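Local coordinates for adherence and virulence protein A (Streptococcus pneumoniae, PDB 6PON) that binds fibronectin and probably acts as an adherence and virulence factor of the pneumococcus, at residues E14-L19 and S90-E95; R23-N28 and Q38-R43; F31-V36 and S51-F56; S45-L50 and Q60-T65; K81-A86 and I102-K107. One frame throughout, in Å; residues are numbered along the deposited sequence.

Contact 1. Residues E14-L19 and S90-E95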
# COMPACT_ATOMS: atom_id res chain seq x y z
N GLU B 14 21.32 -16.44 12.30
CA GLU B 14 21.41 -17.65 13.12
C GLU B 14 22.85 -18.14 13.23
O GLU B 14 23.29 -18.56 14.31
CB GLU B 14 20.56 -18.78 12.53
CG GLU B 14 19.05 -18.55 12.41
CD GLU B 14 18.32 -19.77 11.82
OE1 GLU B 14 19.00 -20.73 11.35
OE2 GLU B 14 17.07 -19.77 11.83
N LEU B 15 23.58 -18.16 12.11
CA LEU B 15 24.94 -18.66 12.14
C LEU B 15 25.79 -17.76 13.03
O LEU B 15 26.62 -18.25 13.80
CB LEU B 15 25.53 -18.73 10.73
CG LEU B 15 24.83 -19.60 9.68
CD1 LEU B 15 25.52 -19.50 8.31
CD2 LEU B 15 24.74 -21.03 10.11
N ARG B 16 25.54 -16.46 12.98
CA ARG B 16 26.28 -15.52 13.80
C ARG B 16 26.11 -15.85 15.28
O ARG B 16 27.09 -16.08 16.00
CB ARG B 16 25.83 -14.10 13.50
CG ARG B 16 26.78 -13.03 13.94
CD ARG B 16 26.23 -11.67 13.57
NE ARG B 16 26.33 -11.38 12.14
CZ ARG B 16 25.30 -11.21 11.32
NH1 ARG B 16 24.06 -11.29 11.76
NH2 ARG B 16 25.52 -10.94 10.03
N SER B 17 24.85 -15.92 15.74
CA SER B 17 24.62 -16.09 17.16
C SER B 17 24.94 -17.50 17.64
O SER B 17 25.16 -17.71 18.84
CB SER B 17 23.18 -15.70 17.52
OG SER B 17 22.30 -16.80 17.47
N GLU B 18 25.00 -18.49 16.75
CA GLU B 18 25.37 -19.81 17.23
C GLU B 18 26.86 -20.05 17.20
O GLU B 18 27.35 -20.88 17.97
CB GLU B 18 24.65 -20.90 16.44
CG GLU B 18 23.18 -20.96 16.74
CD GLU B 18 22.83 -22.09 17.70
OE1 GLU B 18 22.21 -21.79 18.74
OE2 GLU B 18 23.16 -23.26 17.43
N LEU B 19 27.61 -19.32 16.39
CA LEU B 19 28.96 -19.70 16.06
C LEU B 19 30.02 -18.69 16.45
O LEU B 19 31.16 -19.10 16.72
CB LEU B 19 29.07 -19.99 14.56
CG LEU B 19 28.23 -21.18 14.10
CD1 LEU B 19 28.46 -21.46 12.62
CD2 LEU B 19 28.54 -22.40 14.94
N SER B 90 33.85 -13.17 13.19
CA SER B 90 32.66 -12.53 12.67
C SER B 90 32.12 -13.38 11.53
O SER B 90 32.87 -14.10 10.87
CB SER B 90 32.97 -11.12 12.16
OG SER B 90 33.80 -11.20 11.01
N ILE B 91 30.80 -13.30 11.31
CA ILE B 91 30.15 -13.99 10.20
C ILE B 91 29.22 -12.99 9.53
O ILE B 91 28.27 -12.51 10.15
CB ILE B 91 29.37 -15.24 10.64
CG1 ILE B 91 30.30 -16.27 11.28
CG2 ILE B 91 28.64 -15.87 9.46
CD1 ILE B 91 29.56 -17.41 11.91
N GLU B 92 29.49 -12.68 8.26
CA GLU B 92 28.89 -11.51 7.64
C GLU B 92 28.45 -11.83 6.22
O GLU B 92 29.21 -12.41 5.44
CB GLU B 92 29.87 -10.31 7.61
CG GLU B 92 30.43 -9.88 8.98
CD GLU B 92 29.36 -9.36 9.93
OE1 GLU B 92 28.23 -9.07 9.47
OE2 GLU B 92 29.63 -9.26 11.15
N GLN B 93 27.21 -11.45 5.91
CA GLN B 93 26.76 -11.40 4.53
C GLN B 93 27.27 -10.11 3.88
O GLN B 93 27.28 -9.05 4.51
CB GLN B 93 25.23 -11.45 4.48
CG GLN B 93 24.63 -11.40 3.10
CD GLN B 93 23.12 -11.44 3.14
OE1 GLN B 93 22.51 -11.25 4.20
NE2 GLN B 93 22.51 -11.71 1.99
N VAL B 94 27.69 -10.21 2.63
CA VAL B 94 28.01 -9.01 1.86
C VAL B 94 26.70 -8.42 1.34
O VAL B 94 26.07 -9.00 0.45
CB VAL B 94 28.96 -9.30 0.69
CG1 VAL B 94 29.31 -8.00 -0.01
CG2 VAL B 94 30.21 -10.01 1.18
N GLU B 95 26.29 -7.29 1.90
CA GLU B 95 25.10 -6.57 1.41
C GLU B 95 23.92 -7.53 1.48
O GLU B 95 23.71 -8.17 2.53
CB GLU B 95 25.41 -5.98 0.04
CG GLU B 95 26.16 -4.66 0.06
CD GLU B 95 25.50 -3.61 0.98
OE1 GLU B 95 26.16 -3.18 1.95
OE2 GLU B 95 24.33 -3.22 0.73
O HOH W 1 29.48 -11.23 12.83

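Contact 2. Residues R23-N28 and Q38-R43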
# COMPACT_ATOMS: atom_id res chain seq x y z
N ARG B 23 35.17 -22.18 18.21
CA ARG B 23 36.46 -22.69 17.77
C ARG B 23 36.22 -23.76 16.73
O ARG B 23 35.39 -24.65 16.94
CB ARG B 23 37.25 -23.26 18.95
CG ARG B 23 37.84 -22.22 19.89
CD ARG B 23 39.08 -21.55 19.27
NE ARG B 23 39.61 -20.47 20.11
CZ ARG B 23 40.70 -19.75 19.84
NH1 ARG B 23 41.42 -19.98 18.74
NH2 ARG B 23 41.10 -18.79 20.68
N ILE B 24 36.93 -23.67 15.61
CA ILE B 24 36.85 -24.70 14.58
C ILE B 24 37.72 -25.86 15.01
O ILE B 24 38.93 -25.70 15.20
CB ILE B 24 37.31 -24.16 13.22
CG1 ILE B 24 36.41 -23.01 12.77
CG2 ILE B 24 37.29 -25.28 12.19
CD1 ILE B 24 36.98 -22.24 11.62
N GLN B 25 37.11 -27.03 15.17
CA GLN B 25 37.79 -28.21 15.68
C GLN B 25 38.10 -29.25 14.63
O GLN B 25 38.98 -30.08 14.85
CB GLN B 25 36.94 -28.87 16.79
CG GLN B 25 37.03 -28.20 18.15
CD GLN B 25 36.04 -28.78 19.14
OE1 GLN B 25 34.99 -29.30 18.76
NE2 GLN B 25 36.36 -28.70 20.42
N LYS B 26 37.40 -29.25 13.50
CA LYS B 26 37.60 -30.29 12.51
C LYS B 26 37.19 -29.74 11.15
O LYS B 26 36.26 -28.94 11.05
CB LYS B 26 36.82 -31.56 12.88
CG LYS B 26 37.37 -32.81 12.26
CD LYS B 26 36.51 -34.04 12.57
CE LYS B 26 36.95 -35.26 11.71
NZ LYS B 26 36.20 -36.52 12.03
N ILE B 27 37.91 -30.15 10.10
CA ILE B 27 37.73 -29.60 8.77
C ILE B 27 37.83 -30.75 7.78
O ILE B 27 38.88 -31.40 7.68
CB ILE B 27 38.78 -28.50 8.46
CG1 ILE B 27 38.60 -27.28 9.36
CG2 ILE B 27 38.71 -28.06 7.02
CD1 ILE B 27 39.85 -26.96 10.18
N ASN B 28 36.75 -31.00 7.04
CA ASN B 28 36.72 -32.07 6.05
C ASN B 28 35.99 -31.62 4.79
O ASN B 28 35.22 -30.65 4.79
CB ASN B 28 36.03 -33.33 6.58
CG ASN B 28 36.72 -33.88 7.80
OD1 ASN B 28 36.44 -33.45 8.92
ND2 ASN B 28 37.64 -34.83 7.60
N GLN B 38 33.47 -28.78 11.92
CA GLN B 38 32.99 -29.00 13.28
C GLN B 38 33.44 -27.81 14.12
O GLN B 38 34.64 -27.50 14.18
CB GLN B 38 33.50 -30.31 13.86
CG GLN B 38 32.66 -30.84 15.01
CD GLN B 38 33.48 -31.65 16.00
OE1 GLN B 38 33.71 -31.22 17.14
NE2 GLN B 38 33.94 -32.84 15.57
N ILE B 39 32.48 -27.13 14.75
CA ILE B 39 32.76 -25.91 15.49
C ILE B 39 32.20 -26.07 16.90
O ILE B 39 31.02 -26.39 17.06
CB ILE B 39 32.15 -24.67 14.82
CG1 ILE B 39 32.83 -24.38 13.48
CG2 ILE B 39 32.22 -23.45 15.72
CD1 ILE B 39 31.96 -23.52 12.55
N ARG B 40 33.04 -25.83 17.90
CA ARG B 40 32.60 -25.82 19.29
C ARG B 40 32.29 -24.38 19.69
O ARG B 40 33.10 -23.48 19.44
CB ARG B 40 33.67 -26.40 20.21
CG ARG B 40 33.33 -26.29 21.69
CD ARG B 40 34.16 -27.24 22.52
NE ARG B 40 33.71 -27.29 23.91
CZ ARG B 40 32.68 -28.02 24.34
NH1 ARG B 40 31.97 -28.76 23.50
NH2 ARG B 40 32.36 -28.00 25.63
N SER B 41 31.14 -24.19 20.32
CA SER B 41 30.65 -22.86 20.65
C SER B 41 29.57 -22.97 21.71
O SER B 41 28.70 -23.84 21.60
CB SER B 41 30.11 -22.17 19.41
OG SER B 41 30.22 -20.77 19.55
N ASN B 42 29.62 -22.10 22.72
CA ASN B 42 28.68 -22.13 23.84
C ASN B 42 28.59 -23.53 24.45
O ASN B 42 27.50 -24.04 24.74
CB ASN B 42 27.28 -21.64 23.42
CG ASN B 42 27.34 -20.41 22.52
OD1 ASN B 42 27.76 -19.32 22.94
ND2 ASN B 42 26.90 -20.57 21.27
N ARG B 43 29.74 -24.17 24.62
CA ARG B 43 29.86 -25.51 25.19
C ARG B 43 29.15 -26.59 24.37
O ARG B 43 29.08 -27.74 24.81
CB ARG B 43 29.34 -25.54 26.63
CG ARG B 43 30.21 -24.78 27.60
CD ARG B 43 29.50 -24.68 28.93
NE ARG B 43 30.44 -24.78 30.05
CZ ARG B 43 30.99 -23.74 30.66
NH1 ARG B 43 30.70 -22.50 30.26
NH2 ARG B 43 31.82 -23.93 31.68

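Contact 3. Residues F31-V36 and S51-F56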
# COMPACT_ATOMS: atom_id res chain seq x y z
N PHE B 31 32.36 -34.10 -0.00
CA PHE B 31 32.22 -34.14 -1.45
C PHE B 31 33.15 -33.09 -2.06
O PHE B 31 33.69 -32.23 -1.36
CB PHE B 31 30.77 -33.91 -1.87
CG PHE B 31 29.83 -34.91 -1.28
CD1 PHE B 31 29.74 -36.19 -1.82
CD2 PHE B 31 29.08 -34.60 -0.16
CE1 PHE B 31 28.88 -37.13 -1.27
CE2 PHE B 31 28.22 -35.53 0.40
CZ PHE B 31 28.12 -36.80 -0.15
N GLU B 32 33.32 -33.18 -3.39
CA GLU B 32 34.34 -32.37 -4.05
C GLU B 32 34.15 -30.88 -3.77
O GLU B 32 35.11 -30.16 -3.46
CB GLU B 32 34.35 -32.64 -5.55
CG GLU B 32 35.66 -32.29 -6.22
CD GLU B 32 36.75 -33.33 -5.97
OE1 GLU B 32 37.12 -34.07 -6.91
OE2 GLU B 32 37.24 -33.44 -4.82
N GLN B 33 32.91 -30.40 -3.86
CA GLN B 33 32.66 -28.98 -3.72
C GLN B 33 31.94 -28.65 -2.42
O GLN B 33 31.20 -27.67 -2.34
CB GLN B 33 31.85 -28.45 -4.90
CG GLN B 33 32.20 -29.09 -6.24
CD GLN B 33 31.11 -28.84 -7.26
OE1 GLN B 33 31.04 -27.75 -7.84
NE2 GLN B 33 30.23 -29.83 -7.45
N GLU B 34 32.14 -29.47 -1.40
CA GLU B 34 31.49 -29.23 -0.13
C GLU B 34 32.51 -29.25 1.00
O GLU B 34 33.42 -30.08 1.01
CB GLU B 34 30.38 -30.26 0.12
CG GLU B 34 29.42 -30.35 -1.04
CD GLU B 34 28.03 -30.77 -0.62
OE1 GLU B 34 27.08 -30.48 -1.37
OE2 GLU B 34 27.88 -31.39 0.46
N LEU B 35 32.36 -28.33 1.93
CA LEU B 35 33.25 -28.18 3.08
C LEU B 35 32.40 -28.24 4.34
O LEU B 35 31.39 -27.54 4.44
CB LEU B 35 34.03 -26.85 2.99
CG LEU B 35 34.87 -26.45 4.20
CD1 LEU B 35 36.09 -27.37 4.32
CD2 LEU B 35 35.27 -24.97 4.14
N VAL B 36 32.83 -29.05 5.31
CA VAL B 36 32.14 -29.20 6.59
C VAL B 36 33.11 -28.88 7.72
O VAL B 36 34.20 -29.45 7.79
CB VAL B 36 31.55 -30.61 6.76
CG1 VAL B 36 30.91 -30.76 8.13
CG2 VAL B 36 30.53 -30.87 5.68
N SER B 51 28.57 -25.41 0.72
CA SER B 51 28.48 -26.22 -0.48
C SER B 51 28.62 -25.31 -1.69
O SER B 51 27.88 -24.33 -1.83
CB SER B 51 27.16 -27.00 -0.51
OG SER B 51 27.01 -27.66 -1.75
N ALA B 52 29.59 -25.62 -2.55
CA ALA B 52 29.75 -24.95 -3.82
C ALA B 52 29.11 -25.74 -4.96
O ALA B 52 29.36 -25.44 -6.13
CB ALA B 52 31.24 -24.72 -4.10
N HIS B 53 28.29 -26.73 -4.63
CA HIS B 53 27.60 -27.50 -5.64
C HIS B 53 26.80 -26.58 -6.57
O HIS B 53 26.07 -25.70 -6.09
CB HIS B 53 26.66 -28.51 -4.97
CG HIS B 53 26.01 -29.46 -5.93
ND1 HIS B 53 24.84 -29.16 -6.61
CD2 HIS B 53 26.35 -30.71 -6.31
CE1 HIS B 53 24.49 -30.19 -7.36
NE2 HIS B 53 25.39 -31.14 -7.19
N PRO B 54 26.89 -26.78 -7.89
CA PRO B 54 26.26 -25.85 -8.84
C PRO B 54 24.75 -25.69 -8.67
O PRO B 54 24.21 -24.67 -9.11
CB PRO B 54 26.60 -26.45 -10.21
CG PRO B 54 26.87 -27.91 -9.93
CD PRO B 54 27.54 -27.91 -8.58
N VAL B 55 24.06 -26.64 -8.05
CA VAL B 55 22.62 -26.56 -7.82
C VAL B 55 22.30 -26.36 -6.34
O VAL B 55 21.45 -25.54 -5.98
CB VAL B 55 21.91 -27.81 -8.35
CG1 VAL B 55 20.40 -27.68 -8.20
CG2 VAL B 55 22.29 -28.05 -9.78
N PHE B 56 22.94 -27.13 -5.47
CA PHE B 56 22.59 -27.22 -4.06
C PHE B 56 23.40 -26.28 -3.18
O PHE B 56 23.26 -26.33 -1.96
CB PHE B 56 22.76 -28.66 -3.57
CG PHE B 56 22.10 -29.66 -4.45
CD1 PHE B 56 20.86 -29.40 -5.01
CD2 PHE B 56 22.73 -30.87 -4.74
CE1 PHE B 56 20.24 -30.32 -5.84
CE2 PHE B 56 22.12 -31.79 -5.56
CZ PHE B 56 20.87 -31.52 -6.11

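Contact 4. Residues S45-L50 and Q60-T65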
# COMPACT_ATOMS: atom_id res chain seq x y z
N SER B 45 28.72 -28.54 20.44
CA SER B 45 29.36 -28.77 19.16
C SER B 45 28.36 -28.51 18.04
O SER B 45 27.15 -28.69 18.22
CB SER B 45 29.94 -30.18 19.07
OG SER B 45 30.82 -30.32 17.96
N HIS B 46 28.87 -28.04 16.90
CA HIS B 46 28.07 -27.67 15.74
C HIS B 46 28.75 -28.13 14.47
O HIS B 46 29.98 -28.25 14.40
CB HIS B 46 27.83 -26.15 15.66
CG HIS B 46 27.17 -25.56 16.87
ND1 HIS B 46 25.81 -25.64 17.08
CD2 HIS B 46 27.68 -24.85 17.90
CE1 HIS B 46 25.52 -25.02 18.21
NE2 HIS B 46 26.63 -24.54 18.73
N ARG B 47 27.94 -28.34 13.43
CA ARG B 47 28.42 -28.84 12.15
C ARG B 47 27.98 -27.87 11.05
O ARG B 47 26.79 -27.79 10.73
CB ARG B 47 27.89 -30.25 11.91
CG ARG B 47 28.62 -31.04 10.85
CD ARG B 47 28.29 -32.54 10.94
NE ARG B 47 28.86 -33.16 12.13
CZ ARG B 47 28.94 -34.47 12.33
NH1 ARG B 47 28.48 -35.32 11.41
NH2 ARG B 47 29.48 -34.95 13.44
N LEU B 48 28.95 -27.14 10.48
CA LEU B 48 28.71 -26.11 9.47
C LEU B 48 28.99 -26.67 8.08
O LEU B 48 30.11 -27.11 7.81
CB LEU B 48 29.59 -24.88 9.70
CG LEU B 48 29.36 -23.69 8.74
CD1 LEU B 48 27.89 -23.23 8.82
CD2 LEU B 48 30.32 -22.50 8.98
N LEU B 49 27.99 -26.61 7.20
CA LEU B 49 28.16 -27.06 5.83
C LEU B 49 28.25 -25.85 4.90
O LEU B 49 27.41 -24.95 4.96
CB LEU B 49 27.00 -27.97 5.40
CG LEU B 49 26.84 -28.24 3.89
CD1 LEU B 49 28.06 -28.95 3.33
CD2 LEU B 49 25.55 -29.05 3.57
N LEU B 50 29.27 -25.85 4.06
CA LEU B 50 29.35 -24.91 2.95
C LEU B 50 29.44 -25.72 1.66
O LEU B 50 30.27 -26.62 1.53
CB LEU B 50 30.56 -23.99 3.07
CG LEU B 50 30.72 -23.15 4.33
CD1 LEU B 50 31.28 -23.98 5.47
CD2 LEU B 50 31.63 -21.97 4.00
N GLN B 60 24.96 -23.57 5.89
CA GLN B 60 23.90 -24.16 6.68
C GLN B 60 24.51 -24.87 7.88
O GLN B 60 25.53 -25.54 7.74
CB GLN B 60 23.14 -25.16 5.79
CG GLN B 60 22.08 -25.91 6.46
CD GLN B 60 21.83 -27.27 5.84
OE1 GLN B 60 21.97 -27.46 4.63
NE2 GLN B 60 21.41 -28.22 6.67
N LEU B 61 23.89 -24.73 9.06
CA LEU B 61 24.16 -25.71 10.10
C LEU B 61 23.42 -27.00 9.76
O LEU B 61 22.38 -26.97 9.11
CB LEU B 61 23.71 -25.21 11.47
CG LEU B 61 24.49 -24.06 12.08
CD1 LEU B 61 23.80 -23.64 13.35
CD2 LEU B 61 25.93 -24.48 12.33
N THR B 62 23.97 -28.14 10.17
CA THR B 62 23.33 -29.39 9.80
C THR B 62 23.50 -30.44 10.89
O THR B 62 24.48 -30.44 11.64
CB THR B 62 23.88 -29.94 8.48
OG1 THR B 62 23.13 -31.10 8.11
CG2 THR B 62 25.35 -30.32 8.60
N GLN B 63 22.53 -31.33 10.95
CA GLN B 63 22.58 -32.50 11.81
C GLN B 63 22.92 -33.77 11.03
O GLN B 63 22.77 -34.87 11.56
CB GLN B 63 21.25 -32.66 12.56
CG GLN B 63 20.86 -31.48 13.43
CD GLN B 63 21.72 -31.35 14.69
OE1 GLN B 63 22.54 -32.22 14.99
NE2 GLN B 63 21.55 -30.25 15.42
N THR B 64 23.35 -33.63 9.78
CA THR B 64 23.71 -34.80 8.99
C THR B 64 25.17 -35.20 9.26
O THR B 64 25.99 -34.42 9.75
CB THR B 64 23.50 -34.53 7.50
OG1 THR B 64 24.41 -33.53 7.05
CG2 THR B 64 22.08 -34.05 7.23
N THR B 65 25.46 -36.46 8.94
CA THR B 65 26.79 -37.04 9.08
C THR B 65 27.37 -37.32 7.71
O THR B 65 26.65 -37.64 6.76
CB THR B 65 26.75 -38.34 9.87
OG1 THR B 65 25.89 -39.26 9.19
CG2 THR B 65 26.24 -38.09 11.28
O HOH W 2 25.20 -28.66 14.09

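Contact 5. Residues K81-A86 and I102-K107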
# COMPACT_ATOMS: atom_id res chain seq x y z
N LYS B 81 45.82 -25.90 7.95
CA LYS B 81 46.94 -25.07 8.37
C LYS B 81 46.50 -23.74 8.96
O LYS B 81 47.12 -23.24 9.91
CB LYS B 81 47.88 -24.86 7.17
CG LYS B 81 48.83 -23.70 7.34
CD LYS B 81 50.02 -23.77 6.39
CE LYS B 81 49.58 -23.74 4.95
NZ LYS B 81 50.75 -23.57 4.05
N TYR B 82 45.40 -23.15 8.46
CA TYR B 82 44.92 -21.89 9.02
C TYR B 82 43.71 -22.04 9.92
O TYR B 82 43.52 -21.21 10.82
CB TYR B 82 44.58 -20.90 7.92
CG TYR B 82 45.77 -20.54 7.09
CD1 TYR B 82 46.67 -19.56 7.50
CD2 TYR B 82 46.01 -21.19 5.90
CE1 TYR B 82 47.79 -19.23 6.72
CE2 TYR B 82 47.11 -20.89 5.12
CZ TYR B 82 47.99 -19.91 5.53
OH TYR B 82 49.08 -19.63 4.73
N LEU B 83 42.87 -23.06 9.73
CA LEU B 83 41.59 -23.09 10.42
C LEU B 83 41.56 -24.03 11.62
O LEU B 83 40.71 -23.84 12.50
CB LEU B 83 40.47 -23.47 9.45
CG LEU B 83 40.25 -22.48 8.31
CD1 LEU B 83 39.12 -22.93 7.40
CD2 LEU B 83 39.98 -21.08 8.88
N GLN B 84 42.47 -25.02 11.67
CA GLN B 84 42.53 -25.95 12.79
C GLN B 84 42.73 -25.20 14.11
O GLN B 84 43.78 -24.60 14.33
CB GLN B 84 43.65 -26.96 12.58
CG GLN B 84 43.71 -28.05 13.64
CD GLN B 84 42.49 -28.95 13.64
OE1 GLN B 84 42.19 -29.61 12.64
NE2 GLN B 84 41.78 -28.97 14.75
N GLY B 85 41.73 -25.21 14.98
CA GLY B 85 41.79 -24.47 16.22
C GLY B 85 41.46 -22.99 16.10
O GLY B 85 41.64 -22.26 17.08
N ALA B 86 40.99 -22.54 14.94
CA ALA B 86 40.82 -21.11 14.76
C ALA B 86 39.62 -20.61 15.57
O ALA B 86 38.70 -21.36 15.92
CB ALA B 86 40.65 -20.78 13.28
N ILE B 102 33.54 -15.24 6.64
CA ILE B 102 33.78 -15.72 7.98
C ILE B 102 35.22 -15.34 8.31
O ILE B 102 36.16 -15.89 7.71
CB ILE B 102 33.58 -17.24 8.10
CG1 ILE B 102 32.14 -17.60 7.74
CG2 ILE B 102 34.00 -17.71 9.51
CD1 ILE B 102 31.90 -19.08 7.57
N THR B 103 35.39 -14.41 9.24
CA THR B 103 36.73 -14.00 9.64
C THR B 103 37.16 -14.83 10.84
O THR B 103 36.39 -15.05 11.78
CB THR B 103 36.78 -12.51 9.95
OG1 THR B 103 36.17 -11.79 8.89
CG2 THR B 103 38.20 -12.06 10.03
N VAL B 104 38.41 -15.30 10.78
CA VAL B 104 38.99 -16.16 11.80
C VAL B 104 40.39 -15.67 12.13
O VAL B 104 41.07 -15.04 11.31
CB VAL B 104 39.08 -17.64 11.36
CG1 VAL B 104 37.72 -18.15 10.96
CG2 VAL B 104 40.09 -17.77 10.23
N SER B 105 40.81 -15.99 13.34
CA SER B 105 42.17 -15.75 13.77
C SER B 105 42.69 -17.04 14.38
O SER B 105 41.92 -17.84 14.93
CB SER B 105 42.23 -14.59 14.77
OG SER B 105 41.31 -14.78 15.81
N ASN B 106 44.00 -17.24 14.27
CA ASN B 106 44.64 -18.47 14.72
C ASN B 106 46.09 -18.15 15.06
O ASN B 106 46.56 -17.01 14.90
CB ASN B 106 44.53 -19.55 13.64
CG ASN B 106 44.51 -20.95 14.20
OD1 ASN B 106 44.86 -21.17 15.36
ND2 ASN B 106 44.11 -21.92 13.38
N LYS B 107 46.80 -19.14 15.56
CA LYS B 107 48.25 -19.05 15.64
C LYS B 107 48.85 -19.90 14.53
O LYS B 107 48.18 -20.76 13.96
CB LYS B 107 48.77 -19.48 17.03
CG LYS B 107 48.28 -20.83 17.54
CD LYS B 107 49.05 -21.24 18.80
CE LYS B 107 48.13 -21.83 19.88
NZ LYS B 107 47.85 -23.29 19.73
O HOH W 3 47.91 -20.81 10.91

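Contact 1. Residues E14-L19 and S90-E95
Arg16 lays its guanidinium beside the backbone of Ile91, and its side chain crosses that of Glu92 at about a right angle. Its CG is anti to the backbone N (chi1 -162°), and the chain bends at chi3. Arg16 NE gives a hydrogen bond to Ile91 O at 3.0 Å, with that oxygen 30° out of the guanidinium plane. A weak bond from NH2 reaches the same oxygen. Arg16 NH2 also makes a weak, long salt bridge to Glu92 OE1 at 3.3 Å. NH1 makes a salt bridge with Glu13, so the charge is shared between two acids. Water 1 lies in plane at the guanidinium edge. Water 1 accepts from Ile91 N at 2.9 Å and donates to Glu92 OE2 at 2.6 Å. The rest of the contact is mostly packing of Ile91. Ile91 CD1 lies 3.7 Å from Leu19 CB and 3.6 Å from Leu15 O, so the tip of one isoleucine touches two turns of the helix. The short segments run antiparallel, with axes 8.1 Å apart at closest approach. Helix 5-19 thus packs against strand 87-93, the end strand of the five-stranded sheet. Leu15 and Leu19 also touch strands 44-51 and 58-61 of the four-stranded sheet.

Contact 2. Residues R23-N28 and Q38-R43
Strand 23-28 pairs antiparallel with residues 38-41 of strand 34-41, and a classic beta bulge at Gln25 and Lys26 shifts the register by one residue opposite Gln38. Arg23 and Arg40 form a hydrogen-bonded pair, with Arg23 N to Arg40 O at 2.7 Å. In the bulge Gln38 O takes a good bond from Gln25 N, also 2.7 Å, and a weak one from Lys26 N. Gln38 N closes the pattern on Lys26 O at 2.9 Å. The non-hydrogen-bonded pair Ile24 and Ile39 sends both side chains to the buried face. They lie side by side and point the same way, with Ile24 CG1 and Ile39 CG1 3.9 Å apart. On the face with Arg23, Lys26, Gln38 and Arg40, CB of Lys26 sits 3.7 Å from CB of Gln38. The Gln25 side chain crosses that of Arg40 obliquely, Gln25 CD 3.5 Å from Arg40 CB. The planes of that amide and the guanidinium are only 17° apart. The end of Arg23 turns away and bonds to Gly85 O. This hairpin forms one end of the four-stranded sheet. Ile24 and Ile39 both touch Ile88 of strand 87-93, and Ile24 is backbone-bonded to Gly85 and Ala86, just after helix 74-83.

Contact 3. Residues F31-V36 and S51-F56
Glu34 and Ser51 face each other as an antiparallel non-hydrogen-bonded pair, where neighbouring strands of the four-stranded sheet give way to loops. Ser51 OG donates to Glu34 OE1 at 2.8 Å. It meets that oxygen from above the carboxylate, 53° out of its plane. Both side chains leave the same face of the sheet, and Ser51 OG is anti to its own backbone N (chi1 173°). One residue on, Ala52 N bonds to Gln33 O at 2.6 Å. Ala52 CB lies 3.9 Å from Gln33 CB. The Gln33 and Pro54 side chains cross at about a right angle, with Gln33 CD 3.9 Å from Pro54 CD. The next shell fixes these groups. A type I turn from Phe31 to Glu34 presents Gln33 O. Ser51 OG also accepts from His53 N, which makes an ST turn, so the hydroxyl both gives and takes. Leu35 and Leu50 continue the strand pairing by a backbone bond, and Ala52 touches Ile129 of strand 128-133. His53 in turn organises the loop. Phe56 CD2 and Pro54 CD lie over opposite faces of its ring, both offset toward the rim. His53 ND1 accepts from two backbone amides, Val55 N and Phe56 N, each at 3.0 Å.

Contact 4. Residues S45-L50 and Q60-T65
Strands 44-51 and 58-61 form a beta hairpin here, with Leu49 and Gln60 a hydrogen-bonded antiparallel pair and Leu48 and Leu61 a non-hydrogen-bonded one. Leu49 N bonds to Gln60 O at 2.7 Å and Gln60 N returns to Leu49 O. Thr62 N extends the ladder to Arg47 O at 2.9 Å. Beyond this the segments part, and water 2 spans Arg47 N and Thr62 O. The Arg47 side chain reaches across to the diverging segment. Arg47 CG is anti to the backbone N (chi1 -162°) and passes 4.0 Å from Thr62 CG2. After a bend at chi3, Arg47 NH1 donates to Thr64 O at 3.1 Å, tilted 22° from the carbonyl plane. Thr65 CA lies in plane at the guanidinium edge. On the other face Leu48 CD1 meets Leu61 CD2 at 4.2 Å, and Leu61 goes on to touch Leu15 and Leu19 of helix 5-19. Thr62 OG1 accepts from Thr64 N at 3.0 Å, an ST turn, and also from Thr64 OG1. The same Thr62 hydroxyl bonds to Asp260 of the second subunit, whose other carboxylate oxygen takes Gln63 N. The chain leaving the strand is therefore held by polar bonds from both subunits, while leucines pack between the paired strands.

Contact 5. Residues K81-A86 and I102-K107
Asn106 reaches from strand 99-107 into the turn that follows helix 74-83. Asn106 CB lies 3.4 Å from Tyr82 O and 4.1 Å from Ala86 CB. CG is anti to the backbone N (chi1 -151°) and lies near the carbonyl oxygens of both Tyr82 and Gln84. At the tip, ND2 uses both of its hydrogens. Asn106 ND2 donates to Tyr82 O at 2.7 Å and to Gln84 O at 2.9 Å. Both bonds are nearly straight, 173° at the hydrogen, and both oxygens lie close to the amide plane. The nitrogen stands well above each carbonyl plane. The other branch turns back, and Asn106 OD1 takes a bond from Lys107 N at 2.8 Å. These three bonds fix the rotation of the amide. Water 3 adds a bridge between Lys81 O and Lys107 O. Nearby, Leu83 CD2 meets Val104 CG2 at 3.6 Å, their side chains at about a right angle, and Ala86 CB packs on Val104 CB. Leu83 and Tyr82 also touch Leu131 of strand 128-133. Gly85 takes the third position of the turn. This is a type II turn from Leu83 to Ala86, closed by Ala86 N to Leu83 O, with an asparagine side chain bonded to carbonyls at the helix C-terminal end.

In the fold
All five contacts lie in the compact part of the chain built from two antiparallel sheets and helices 5-19 and 74-83. Contacts 2, 3 and 4 share the four-stranded sheet 23-28, 34-41, 44-51, 58-61, whose order follows the sequence. Contacts 2 and 4 have centres about 10 Å apart, and those of contacts 3 and 4 are about 13 Å apart. Contacts 1 and 5, their centres about 16 Å apart, reach neighbouring strands of the five-stranded sheet. Along the chain, contacts 2, 3 and 4 are nested inside the loop closed by contact 1, while contact 5 crosses it. The first helix and the turn after helix 74-83 thus join both sheets into one unit.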